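Local coordinates for retropepsin-like aspartic endopeptidase domain-containing protein (PDB 2PMA), which is of unknown function but belongs to a family of putative proteases related to retropepsin-like aspartic endopeptidases, at residues Q16-S21 with V53-G58. Residues are numbered along the deposited sequence; the frame is centred on the assembly and turned at random.
Sequences QNLTLS and VPTKTG. With ACT (acetate ion), chain C.
Leu18 has CG anti to its backbone N (chi1 173°), and its chi2 of 58° then sets the two methyls; Val53 likewise has CG1 anti to its own backbone N, and the two side chains meet obliquely between strands 18-24 and 46-55. The methyl CD2 of Leu18 lies 4.1 Å from CG1 of Val53, while its other branch, CD1, comes equally near to CG2 of Thr55. Leu20, two residues on and facing the same way, repeats the pattern more loosely: CD1 approaches CG1 of Val53 at 4.4 Å, and CD2 lies near CG2 of Thr55. The example shows how two strands that are not paired can meet directly through methyl groups; the axes of 18-21 and 53-55 approach to 10.3 Å at an angle of 72°. Leu33 of strand 31-43 touches both Leu20 and Val53, and Tyr60 of strand 58-71 lies against Leu18 and Thr55, so the contact is largely buried beside these two strands.

Thr55 has two different faces. CG2 serves the leucines, whereas OG1 takes the N-H of Thr57 at 2.9 Å in an ST turn and donates to O of Gly58 at 2.7 Å, in the carbonyl plane on a lone pair. That oxygen also accepts from N of Thr55, so two donors grip it at the type I turn linking strands 46-55 and 58-71. On the exposed side, OG1 of Thr57 donates to acetate O at 2.6 Å; CD1 of Leu18 stands 3.7 Å from the same oxygen. The acetate, probably from the crystallisation liquor, sits at the margin, bonded to Thr57 and merely touching the 16-21 side. The chemistry implies a division of labour: the direct contact between the segments is methyl-to-methyl packing, while the hydroxyl of Thr55 spends its bonds within its own hairpin turn, which probably helps to hold chi1, and with it CG2, facing the leucines.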
loop_
_atom_site.group_PDB
_atom_site.type_symbol
_atom_site.label_atom_id
_atom_site.label_comp_id
_atom_site.label_asym_id
_atom_site.label_seq_id
_atom_site.Cartn_x
_atom_site.Cartn_y
_atom_site.Cartn_z
ATOM N N GLN A 16 5.948 -6.067 -9.082
ATOM C CA GLN A 16 6.959 -7.077 -8.701
ATOM C C GLN A 16 6.319 -8.418 -8.336
ATOM O O GLN A 16 7.002 -9.302 -7.795
ATOM C CB GLN A 16 7.832 -6.537 -7.537
ATOM C CG GLN A 16 8.761 -5.382 -7.968
ATOM C CD GLN A 16 9.996 -5.920 -8.782
ATOM O OE1 GLN A 16 9.926 -6.949 -9.443
ATOM N NE2 GLN A 16 11.088 -5.245 -8.693
ATOM N N ASN A 17 5.030 -8.593 -8.670
ATOM C CA ASN A 17 4.265 -9.792 -8.277
ATOM C C ASN A 17 4.516 -10.131 -6.824
ATOM O O ASN A 17 4.796 -11.275 -6.501
ATOM C CB ASN A 17 4.646 -10.990 -9.160
ATOM C CG ASN A 17 4.287 -10.758 -10.624
ATOM O OD1 ASN A 17 3.159 -10.966 -11.013
ATOM N ND2 ASN A 17 5.255 -10.339 -11.422
ATOM N N LEU A 18 4.428 -9.128 -5.965
ATOM C CA LEU A 18 4.808 -9.269 -4.564
ATOM C C LEU A 18 3.513 -9.295 -3.764
ATOM O O LEU A 18 2.834 -8.276 -3.697
ATOM C CB LEU A 18 5.639 -8.057 -4.118
ATOM C CG LEU A 18 5.962 -8.018 -2.604
ATOM C CD1 LEU A 18 6.723 -9.289 -2.163
ATOM C CD2 LEU A 18 6.779 -6.763 -2.320
ATOM N N THR A 19 3.200 -10.449 -3.185
ATOM C CA THR A 19 1.983 -10.588 -2.385
ATOM C C THR A 19 2.316 -10.388 -0.896
ATOM O O THR A 19 3.239 -11.020 -0.358
ATOM C CB THR A 19 1.282 -11.923 -2.686
ATOM O OG1 THR A 19 0.990 -11.981 -4.082
ATOM C CG2 THR A 19 -0.062 -12.022 -1.941
ATOM N N LEU A 20 1.594 -9.484 -0.249
ATOM C CA LEU A 20 1.838 -9.126 1.159
ATOM C C LEU A 20 0.533 -9.254 1.941
ATOM O O LEU A 20 -0.567 -9.133 1.356
ATOM C CB LEU A 20 2.282 -7.666 1.262
ATOM C CG LEU A 20 3.563 -7.257 0.530
ATOM C CD1 LEU A 20 3.825 -5.783 0.746
ATOM C CD2 LEU A 20 4.734 -8.096 1.053
ATOM N N SER A 21 0.642 -9.528 3.234
ATOM C CA SER A 21 -0.539 -9.383 4.121
ATOM C C SER A 21 -0.818 -7.905 4.325
ATOM O O SER A 21 0.103 -7.126 4.621
ATOM C CB SER A 21 -0.267 -10.049 5.475
ATOM O OG SER A 21 -0.381 -11.427 5.309
ATOM N N VAL A 53 10.888 -2.398 -0.978
ATOM C CA VAL A 53 10.175 -3.094 0.083
ATOM C C VAL A 53 10.948 -4.321 0.593
ATOM O O VAL A 53 11.148 -5.282 -0.161
ATOM C CB VAL A 53 8.777 -3.550 -0.434
ATOM C CG1 VAL A 53 7.982 -4.327 0.685
ATOM C CG2 VAL A 53 8.004 -2.322 -0.974
ATOM N N PRO A 54 11.372 -4.310 1.874
ATOM C CA PRO A 54 12.119 -5.455 2.426
ATOM C C PRO A 54 11.158 -6.534 2.921
ATOM O O PRO A 54 10.094 -6.215 3.453
ATOM C CB PRO A 54 12.922 -4.850 3.587
ATOM C CG PRO A 54 12.121 -3.591 4.008
ATOM C CD PRO A 54 11.246 -3.171 2.818
ATOM N N THR A 55 11.467 -7.799 2.676
ATOM C CA THR A 55 10.581 -8.876 3.150
ATOM C C THR A 55 11.429 -10.035 3.632
ATOM O O THR A 55 12.659 -10.038 3.467
ATOM C CB THR A 55 9.661 -9.442 2.021
ATOM O OG1 THR A 55 10.463 -10.244 1.155
ATOM C CG2 THR A 55 8.998 -8.332 1.173
ATOM N N LYS A 56 10.775 -11.057 4.177
ATOM C CA LYS A 56 11.496 -12.288 4.522
ATOM C C LYS A 56 12.080 -13.028 3.317
ATOM O O LYS A 56 13.022 -13.825 3.458
ATOM C CB LYS A 56 10.586 -13.215 5.343
ATOM C CG LYS A 56 10.238 -12.597 6.686
ATOM C CD LYS A 56 11.465 -12.473 7.593
ATOM C CE LYS A 56 11.612 -11.059 8.207
ATOM N NZ LYS A 56 10.317 -10.468 8.710
ATOM N N THR A 57 11.523 -12.791 2.134
ATOM C CA THR A 57 12.084 -13.426 0.922
ATOM C C THR A 57 13.013 -12.475 0.155
ATOM O O THR A 57 13.208 -12.637 -1.076
ATOM C CB THR A 57 10.979 -13.935 -0.022
ATOM O OG1 THR A 57 10.212 -12.835 -0.552
ATOM C CG2 THR A 57 10.070 -14.935 0.723
ATOM N N GLY A 58 13.537 -11.449 0.842
ATOM C CA GLY A 58 14.398 -10.487 0.196
ATOM C C GLY A 58 13.747 -9.167 -0.177
ATOM O O GLY A 58 12.593 -8.867 0.212
HETATM C C ACT C . 6.747 -12.623 0.146
HETATM O O ACT C . 7.599 -12.591 -0.774
HETATM O OXT ACT C . 7.081 -12.128 1.246
HETATM C CH3 ACT C . 5.391 -13.227 -0.047
#